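Local coordinates for haloacid dehalogenase domain protein hydrolase (Planctomyces limnophilus, PDB 4OVY) that binds a calcium ion and probably acts as a hydrolase of the haloacid dehalogenase superfamily, perhaps as a phosphatase, at residues A[5-9]-A[10-14]; A[55-58]-A[59-63]; A[161-165]-A[166-170]. All blocks are in the same frame, centred on the assembly; numbering follows the deposited sequence. Where two conformers were deposited one is given.

Interaction 1: A[5-9]-A[10-14]; sequences PSWND and SAARR. With EDO (1,2-ethanediol), chain G.
Ser10 is the N-cap of helix 11-24, and a water ties its hydroxyl to the carbonyl of Asn8, two residues earlier, donating to Asn8 O and accepting from Ser10 OG. With OG between its own backbone N and carbonyl carbon (chi1 71°), the short serine side chain turns to the first turn of the helix and takes Arg13 N at 3.1 Å, nearly straight at 170°. Next, Ala12 CB meets the edge of the Trp7 ring at CZ3, 4.1 Å away, and also touches Ile290 and Ile292 of strand 290-293, a place that a methyl suits. The indole NE1 is engaged elsewhere, with Pro142 O. Arg13, in the conformer described, is long enough to reach back past the cap. Its CD packs on Trp7 CB at 3.6 Å, and a bend at chi3 lays one guanidinium face over Asp9 N. From there NH1 donates to Trp7 O at 2.8 Å, while NE reaches Asp9 OD1 through a second water. Arg14 pairs with the same acid, whose negative charge probably also suits the start of a helix; the carboxylate and guanidinium planes stand 84° apart, and Arg14 NH1 meets Asp9 OD1 from above the carboxylate plane at 2.8 Å.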
loop_
_atom_site.group_PDB
_atom_site.type_symbol
_atom_site.label_atom_id
_atom_site.label_comp_id
_atom_site.label_asym_id
_atom_site.label_seq_id
_atom_site.Cartn_x
_atom_site.Cartn_y
_atom_site.Cartn_z
ATOM N N PRO A 5 23.958 9.572 17.076
ATOM C CA PRO A 5 25.363 9.898 17.371
ATOM C C PRO A 5 26.109 10.664 16.275
ATOM O O PRO A 5 27.069 11.370 16.578
ATOM C CB PRO A 5 26.011 8.526 17.599
ATOM C CG PRO A 5 25.101 7.546 16.955
ATOM C CD PRO A 5 23.722 8.117 17.061
ATOM N N SER A 6 25.680 10.526 15.024
ATOM C CA SER A 6 26.309 11.244 13.907
ATOM C C SER A 6 25.723 12.642 13.684
ATOM O O SER A 6 26.122 13.328 12.744
ATOM C CB SER A 6 26.200 10.428 12.610
ATOM O OG SER A 6 26.959 9.240 12.711
ATOM N N TRP A 7 24.787 13.059 14.541
ATOM C CA TRP A 7 24.179 14.381 14.450
ATOM C C TRP A 7 24.768 15.315 15.497
ATOM O O TRP A 7 24.697 15.025 16.690
ATOM C CB TRP A 7 22.667 14.300 14.672
ATOM C CG TRP A 7 21.902 13.503 13.642
ATOM C CD1 TRP A 7 21.991 12.160 13.404
ATOM C CD2 TRP A 7 20.914 14.004 12.737
ATOM N NE1 TRP A 7 21.120 11.796 12.405
ATOM C CE2 TRP A 7 20.445 12.907 11.977
ATOM C CE3 TRP A 7 20.373 15.272 12.493
ATOM C CZ2 TRP A 7 19.469 13.042 10.986
ATOM C CZ3 TRP A 7 19.395 15.403 11.511
ATOM C CH2 TRP A 7 18.955 14.295 10.770
ATOM N N ASN A 8 25.334 16.435 15.042
ATOM C CA ASN A 8 25.777 17.524 15.921
ATOM C C ASN A 8 24.573 18.209 16.552
ATOM O O ASN A 8 23.442 18.018 16.106
ATOM C CB ASN A 8 26.532 18.600 15.123
ATOM C CG ASN A 8 27.866 18.126 14.603
ATOM O OD1 ASN A 8 28.590 17.387 15.274
ATOM N ND2 ASN A 8 28.213 18.570 13.405
ATOM N N ASP A 9 24.817 19.044 17.561
ATOM C CA ASP A 9 23.760 19.893 18.072
ATOM C C ASP A 9 23.381 20.850 16.942
ATOM O O ASP A 9 24.246 21.460 16.331
ATOM C CB ASP A 9 24.203 20.667 19.313
ATOM C CG ASP A 9 23.055 21.429 19.972
ATOM O OD1 ASP A 9 21.863 21.105 19.742
ATOM O OD2 ASP A 9 23.347 22.369 20.726
ATOM N N SER A 10 22.089 20.937 16.653
ATOM C CA SER A 10 21.582 21.744 15.560
ATOM C C SER A 10 20.086 21.941 15.740
ATOM O O SER A 10 19.465 21.247 16.533
ATOM C CB SER A 10 21.839 21.043 14.221
ATOM O OG SER A 10 21.009 19.899 14.060
ATOM N N ALA A 11 19.498 22.866 14.985
ATOM C CA ALA A 11 18.045 23.011 15.002
ATOM C C ALA A 11 17.361 21.683 14.695
ATOM O O ALA A 11 16.372 21.330 15.341
ATOM C CB ALA A 11 17.590 24.083 14.020
ATOM N N ALA A 12 17.891 20.949 13.715
ATOM C CA ALA A 12 17.276 19.695 13.288
ATOM C C ALA A 12 17.333 18.603 14.366
ATOM O O ALA A 12 16.334 17.935 14.620
ATOM C CB ALA A 12 17.897 19.202 11.987
ATOM N N ARG A 13 18.488 18.426 15.000
ATOM C CA ARG A 13 18.610 17.408 16.044
ATOM C C ARG A 13 17.723 17.752 17.235
ATOM O O ARG A 13 17.082 16.870 17.806
ATOM C CB ARG A 13 20.060 17.223 16.497
ATOM C CG ARG A 13 20.278 15.896 17.218
ATOM C CD ARG A 13 21.674 15.771 17.804
ATOM N NE ARG A 13 21.900 16.679 18.935
ATOM C CZ ARG A 13 23.052 16.774 19.591
ATOM N NH1 ARG A 13 24.083 16.026 19.223
ATOM N NH2 ARG A 13 23.180 17.615 20.610
ATOM N N ARG A 14 17.676 19.032 17.602
ATOM C CA ARG A 14 16.817 19.478 18.704
ATOM C C ARG A 14 15.348 19.218 18.402
ATOM O O ARG A 14 14.619 18.697 19.246
ATOM C CB ARG A 14 17.041 20.958 19.020
ATOM C CG ARG A 14 18.396 21.239 19.650
ATOM C CD ARG A 14 18.500 22.648 20.205
ATOM N NE ARG A 14 18.534 23.671 19.165
ATOM C CZ ARG A 14 19.616 24.048 18.483
ATOM N NH1 ARG A 14 20.804 23.486 18.700
ATOM N NH2 ARG A 14 19.506 25.005 17.568
HETATM C C1 EDO G . 31.165 18.845 10.233
HETATM O O1 EDO G . 30.229 19.644 10.960
HETATM C C2 EDO G . 31.655 17.685 11.097
HETATM O O2 EDO G . 30.954 17.656 12.345
HETATM O O HOH W 1 22.455 17.724 13.778
HETATM O O HOH W 2 20.537 18.732 20.113
#

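Interaction 2: A[55-58]-A[59-63]; sequences VQLA and FALDR
Leu61 lies one turn beyond Leu57, and its side chain leans back along the helix surface against that residue. The CB of Leu61 sits 3.4 Å from Ala58 O and almost as close to Leu57 O. CG also lies near Leu57 O. At the tip the two methyls part: CD2 stays at the margin of Leu57 O, while CD1 presses to 3.1 Å from that oxygen and also meets Leu57 CD1 at 3.7 Å. A chi1 of -94°, well away from a staggered value, goes with this tight fit. Leucine suits both positions, because its branched end can touch a neighbour a turn away while still covering the backbone; beyond the pair, Leu61 also packs on Met53.

The frame beneath is regular alpha-helix, with i to i+4 bonds such as Leu61 N to Leu57 O at 2.9 Å. Helix 55-67 belongs to the helical insertion between strands 38-41 and 156-161, the place where many haloacid dehalogenase relatives carry a cap over the active site, and it probably forms part of such a cap here.

On another side of the helix, Phe59 holds its CB 3.4 Å from Gln56 O, and that oxygen lies at the ring edge, in its plane. Over one ring face comes Arg63 CG, 3.7 Å above the plane, an aliphatic part of the arginine that can lie on an aromatic surface. Trp122 of helix 112-125 meets the Phe59 ring edge-to-face. Ala58, small where it touches Trp122, has its carbonyl shared: Asp62 N bonds to Ala58 O at 3.1 Å, and a water donates both to that oxygen and to Asp62 OD1. The other carboxylate oxygen, Asp62 OD2, accepts from Trp122 NE1.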
loop_
_atom_site.group_PDB
_atom_site.type_symbol
_atom_site.label_atom_id
_atom_site.label_comp_id
_atom_site.label_asym_id
_atom_site.label_seq_id
_atom_site.Cartn_x
_atom_site.Cartn_y
_atom_site.Cartn_z
ATOM N N VAL A 55 19.879 7.621 -9.202
ATOM C CA VAL A 55 20.495 6.315 -9.407
ATOM C C VAL A 55 19.702 5.479 -10.417
ATOM O O VAL A 55 20.294 4.758 -11.218
ATOM C CB VAL A 55 20.665 5.534 -8.084
ATOM C CG1 VAL A 55 21.189 4.128 -8.349
ATOM C CG2 VAL A 55 21.622 6.278 -7.155
ATOM N N GLN A 56 18.373 5.573 -10.386
ATOM C CA GLN A 56 17.564 4.853 -11.364
ATOM C C GLN A 56 17.816 5.344 -12.793
ATOM O O GLN A 56 17.685 4.564 -13.730
ATOM C CB GLN A 56 16.076 4.901 -11.035
ATOM C CG GLN A 56 15.240 3.993 -11.927
ATOM C CD GLN A 56 13.771 4.007 -11.580
ATOM O OE1 GLN A 56 13.388 4.377 -10.477
ATOM N NE2 GLN A 56 12.941 3.588 -12.520
ATOM N N LEU A 57 18.173 6.614 -12.961
ATOM C CA LEU A 57 18.535 7.113 -14.296
ATOM C C LEU A 57 19.843 6.471 -14.771
ATOM O O LEU A 57 19.954 6.079 -15.943
ATOM C CB LEU A 57 18.596 8.645 -14.325
ATOM C CG LEU A 57 18.801 9.290 -15.703
ATOM C CD1 LEU A 57 17.770 8.807 -16.716
ATOM C CD2 LEU A 57 18.772 10.807 -15.577
ATOM N N ALA A 58 20.815 6.329 -13.863
ATOM C CA ALA A 58 22.051 5.596 -14.169
ATOM C C ALA A 58 21.734 4.161 -14.619
ATOM O O ALA A 58 22.295 3.672 -15.596
ATOM C CB ALA A 58 22.995 5.585 -12.968
ATOM N N PHE A 59 20.836 3.498 -13.893
ATOM C CA PHE A 59 20.373 2.149 -14.247
ATOM C C PHE A 59 19.748 2.139 -15.642
ATOM O O PHE A 59 20.119 1.322 -16.487
ATOM C CB PHE A 59 19.383 1.656 -13.176
ATOM C CG PHE A 59 18.561 0.462 -13.574
ATOM C CD1 PHE A 59 19.087 -0.823 -13.495
ATOM C CD2 PHE A 59 17.235 0.614 -13.962
ATOM C CE1 PHE A 59 18.321 -1.929 -13.827
ATOM C CE2 PHE A 59 16.465 -0.486 -14.303
ATOM C CZ PHE A 59 17.005 -1.760 -14.239
ATOM N N ALA A 60 18.825 3.066 -15.885
ATOM C CA ALA A 60 18.140 3.156 -17.181
ATOM C C ALA A 60 19.134 3.373 -18.326
ATOM O O ALA A 60 18.991 2.781 -19.399
ATOM C CB ALA A 60 17.099 4.265 -17.155
ATOM N N LEU A 61 20.142 4.208 -18.088
ATOM C CA LEU A 61 21.220 4.433 -19.054
ATOM C C LEU A 61 21.944 3.140 -19.431
ATOM O O LEU A 61 22.165 2.862 -20.621
ATOM C CB LEU A 61 22.226 5.467 -18.516
ATOM C CG LEU A 61 21.989 6.928 -18.926
ATOM C CD1 LEU A 61 20.554 7.392 -18.700
ATOM C CD2 LEU A 61 22.972 7.858 -18.225
ATOM N N ASP A 62 22.318 2.351 -18.428
ATOM C CA ASP A 62 23.009 1.081 -18.687
ATOM C C ASP A 62 22.104 0.103 -19.426
ATOM O O ASP A 62 22.546 -0.594 -20.356
ATOM C CB ASP A 62 23.529 0.454 -17.390
ATOM C CG ASP A 62 24.763 1.159 -16.850
ATOM O OD1 ASP A 62 25.348 1.995 -17.575
ATOM O OD2 ASP A 62 25.155 0.868 -15.694
ATOM N N ARG A 63 20.835 0.067 -19.037
ATOM C CA ARG A 63 19.868 -0.816 -19.696
ATOM C C ARG A 63 19.666 -0.439 -21.166
ATOM O O ARG A 63 19.668 -1.309 -22.025
ATOM C CB ARG A 63 18.539 -0.815 -18.948
ATOM C CG ARG A 63 18.618 -1.402 -17.541
ATOM C CD ARG A 63 19.022 -2.865 -17.533
ATOM N NE ARG A 63 18.070 -3.696 -18.262
ATOM C CZ ARG A 63 18.323 -4.919 -18.712
ATOM N NH1 ARG A 63 19.513 -5.488 -18.534
ATOM N NH2 ARG A 63 17.370 -5.573 -19.359
HETATM O O HOH W 3 25.442 4.248 -15.605
#

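Interaction 3: A[161-165]-A[166-170]; sequences SGAGI and EFMRP
Ser161, at the end of strand 156-161 and against Asp42 of the calcium site, stands where haloacid dehalogenase hydrolases carry the serine or threonine of motif II, consistent with that role here; its CB packs 3.7 Å from CE of Met168, which was built as selenomethionine. Ser161 OG, anti to its own N (chi1 168°), accepts from Ala163 N at 2.9 Å, closing an ST turn at the strand end. At the N-cap of helix 165-168, Gly164 O accepts weak bonds from Phe167 N and Met168 N. Ile165 O is gripped twice: Met168 N comes from above the carbonyl plane, whereas Arg169 N lies in that plane at 3.0 Å. Farther out, Ile165 CD1 sits over the centre of the Arg169 guanidinium, 3.3 Å from CZ, a methyl that can rest against the flat face. The guanidinium edge turns to Glu166, NH1 meeting OE2 on its syn side at 2.8 Å. Were Arg169 cut back to an alanine, Glu166 would probably lose this partner, Ile165 CD1 the flat group it lies on, and Gln222 O of the second subunit its bond from NH2. Arg221 of that subunit also bridges to Glu166. Within the chain, Ile165, Met168 and Arg169 rest on Val183 of strand 183-195, while Phe167 packs on Trp122 of helix 112-125 and on helix 55-67.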
loop_
_atom_site.group_PDB
_atom_site.type_symbol
_atom_site.label_atom_id
_atom_site.label_comp_id
_atom_site.label_asym_id
_atom_site.label_seq_id
_atom_site.Cartn_x
_atom_site.Cartn_y
_atom_site.Cartn_z
ATOM N N SER A 161 8.634 8.059 -2.778
ATOM C CA SER A 161 9.604 8.529 -3.772
ATOM C C SER A 161 8.982 8.620 -5.159
ATOM O O SER A 161 8.042 7.902 -5.476
ATOM C CB SER A 161 10.806 7.582 -3.801
ATOM O OG SER A 161 11.646 7.808 -4.923
ATOM N N GLY A 162 9.517 9.514 -5.983
ATOM C CA GLY A 162 9.134 9.587 -7.392
ATOM C C GLY A 162 9.743 8.476 -8.225
ATOM O O GLY A 162 9.276 8.199 -9.330
ATOM N N ALA A 163 10.792 7.841 -7.701
ATOM C CA ALA A 163 11.450 6.746 -8.395
ATOM C C ALA A 163 10.540 5.524 -8.433
ATOM O O ALA A 163 9.525 5.454 -7.728
ATOM C CB ALA A 163 12.779 6.402 -7.726
ATOM N N GLY A 164 10.918 4.567 -9.264
ATOM C CA GLY A 164 10.169 3.335 -9.416
ATOM C C GLY A 164 10.168 2.508 -8.147
ATOM O O GLY A 164 11.224 2.208 -7.579
ATOM N N ILE A 165 8.968 2.137 -7.720
ATOM C CA ILE A 165 8.764 1.310 -6.546
ATOM C C ILE A 165 9.575 0.005 -6.650
ATOM O O ILE A 165 10.210 -0.417 -5.684
ATOM C CB ILE A 165 7.245 1.091 -6.323
ATOM C CG1 ILE A 165 6.943 0.587 -4.922
ATOM C CG2 ILE A 165 6.646 0.156 -7.364
ATOM C CD1 ILE A 165 5.457 0.447 -4.667
ATOM N N GLU A 166 9.611 -0.584 -7.845
ATOM C CA GLU A 166 10.295 -1.855 -8.060
ATOM C C GLU A 166 11.801 -1.723 -8.267
ATOM O O GLU A 166 12.530 -2.721 -8.227
ATOM C CB GLU A 166 9.646 -2.619 -9.222
ATOM C CG GLU A 166 8.175 -2.976 -8.994
ATOM C CD GLU A 166 7.890 -3.635 -7.642
ATOM O OE1 GLU A 166 8.752 -4.378 -7.111
ATOM O OE2 GLU A 166 6.784 -3.424 -7.100
ATOM N N PHE A 167 12.275 -0.499 -8.481
ATOM C CA PHE A 167 13.711 -0.235 -8.432
ATOM C C PHE A 167 14.233 -0.254 -6.990
ATOM O O PHE A 167 15.375 -0.640 -6.756
ATOM C CB PHE A 167 14.053 1.106 -9.078
ATOM C CG PHE A 167 15.518 1.375 -9.130
ATOM C CD1 PHE A 167 16.327 0.680 -10.026
ATOM C CD2 PHE A 167 16.105 2.291 -8.261
ATOM C CE1 PHE A 167 17.689 0.908 -10.067
ATOM C CE2 PHE A 167 17.469 2.519 -8.298
ATOM C CZ PHE A 167 18.260 1.830 -9.203
HETATM N N MSE A 168 13.409 0.185 -6.039
HETATM C CA MSE A 168 13.849 0.316 -4.633
HETATM C C MSE A 168 13.590 -0.923 -3.813
HETATM O O MSE A 168 14.371 -1.263 -2.914
HETATM C CB MSE A 168 13.123 1.497 -3.986
HETATM C CG MSE A 168 13.523 2.816 -4.645
HETATM SE SE MSE A 168 12.545 4.319 -3.823
HETATM C CE MSE A 168 10.755 3.968 -4.554
ATOM N N ARG A 169 12.496 -1.616 -4.107
ATOM C CA ARG A 169 12.057 -2.752 -3.283
ATOM C C ARG A 169 13.040 -3.912 -3.120
ATOM O O ARG A 169 13.047 -4.544 -2.069
ATOM C CB ARG A 169 10.709 -3.294 -3.762
ATOM C CG ARG A 169 9.528 -2.527 -3.197
ATOM C CD ARG A 169 8.219 -2.973 -3.816
ATOM N NE ARG A 169 7.075 -2.532 -3.021
ATOM C CZ ARG A 169 5.808 -2.578 -3.417
ATOM N NH1 ARG A 169 5.478 -3.016 -4.630
ATOM N NH2 ARG A 169 4.859 -2.191 -2.590
ATOM N N PRO A 170 13.858 -4.207 -4.146
ATOM C CA PRO A 170 14.775 -5.334 -3.996
ATOM C C PRO A 170 15.815 -5.199 -2.870
ATOM O O PRO A 170 16.273 -6.216 -2.355
ATOM C CB PRO A 170 15.469 -5.411 -5.361
ATOM C CG PRO A 170 14.512 -4.773 -6.310
ATOM C CD PRO A 170 13.855 -3.682 -5.525
#

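Interactions 2 and 3 are buried neighbours, their centres 13 Å apart: Gln56 OE1 lies 2.8 Å from Gly164 N, a probable hydrogen bond, and Phe59 packs on Phe167, so the insertion helix is joined to the loop after strand 156-161. Interaction 1 lies apart, about 18 Å from interaction 3 between nearest atoms and on the opposite side of the chain's centre from interaction 2. Chemistry follows place. At the partly exposed start of helix 11-24, waters and charges do much of the work; mid-helix 55-67 relies on backbone bonds and apolar packing; 161-170 combines a buried turn near the calcium site with a charged edge facing the second subunit.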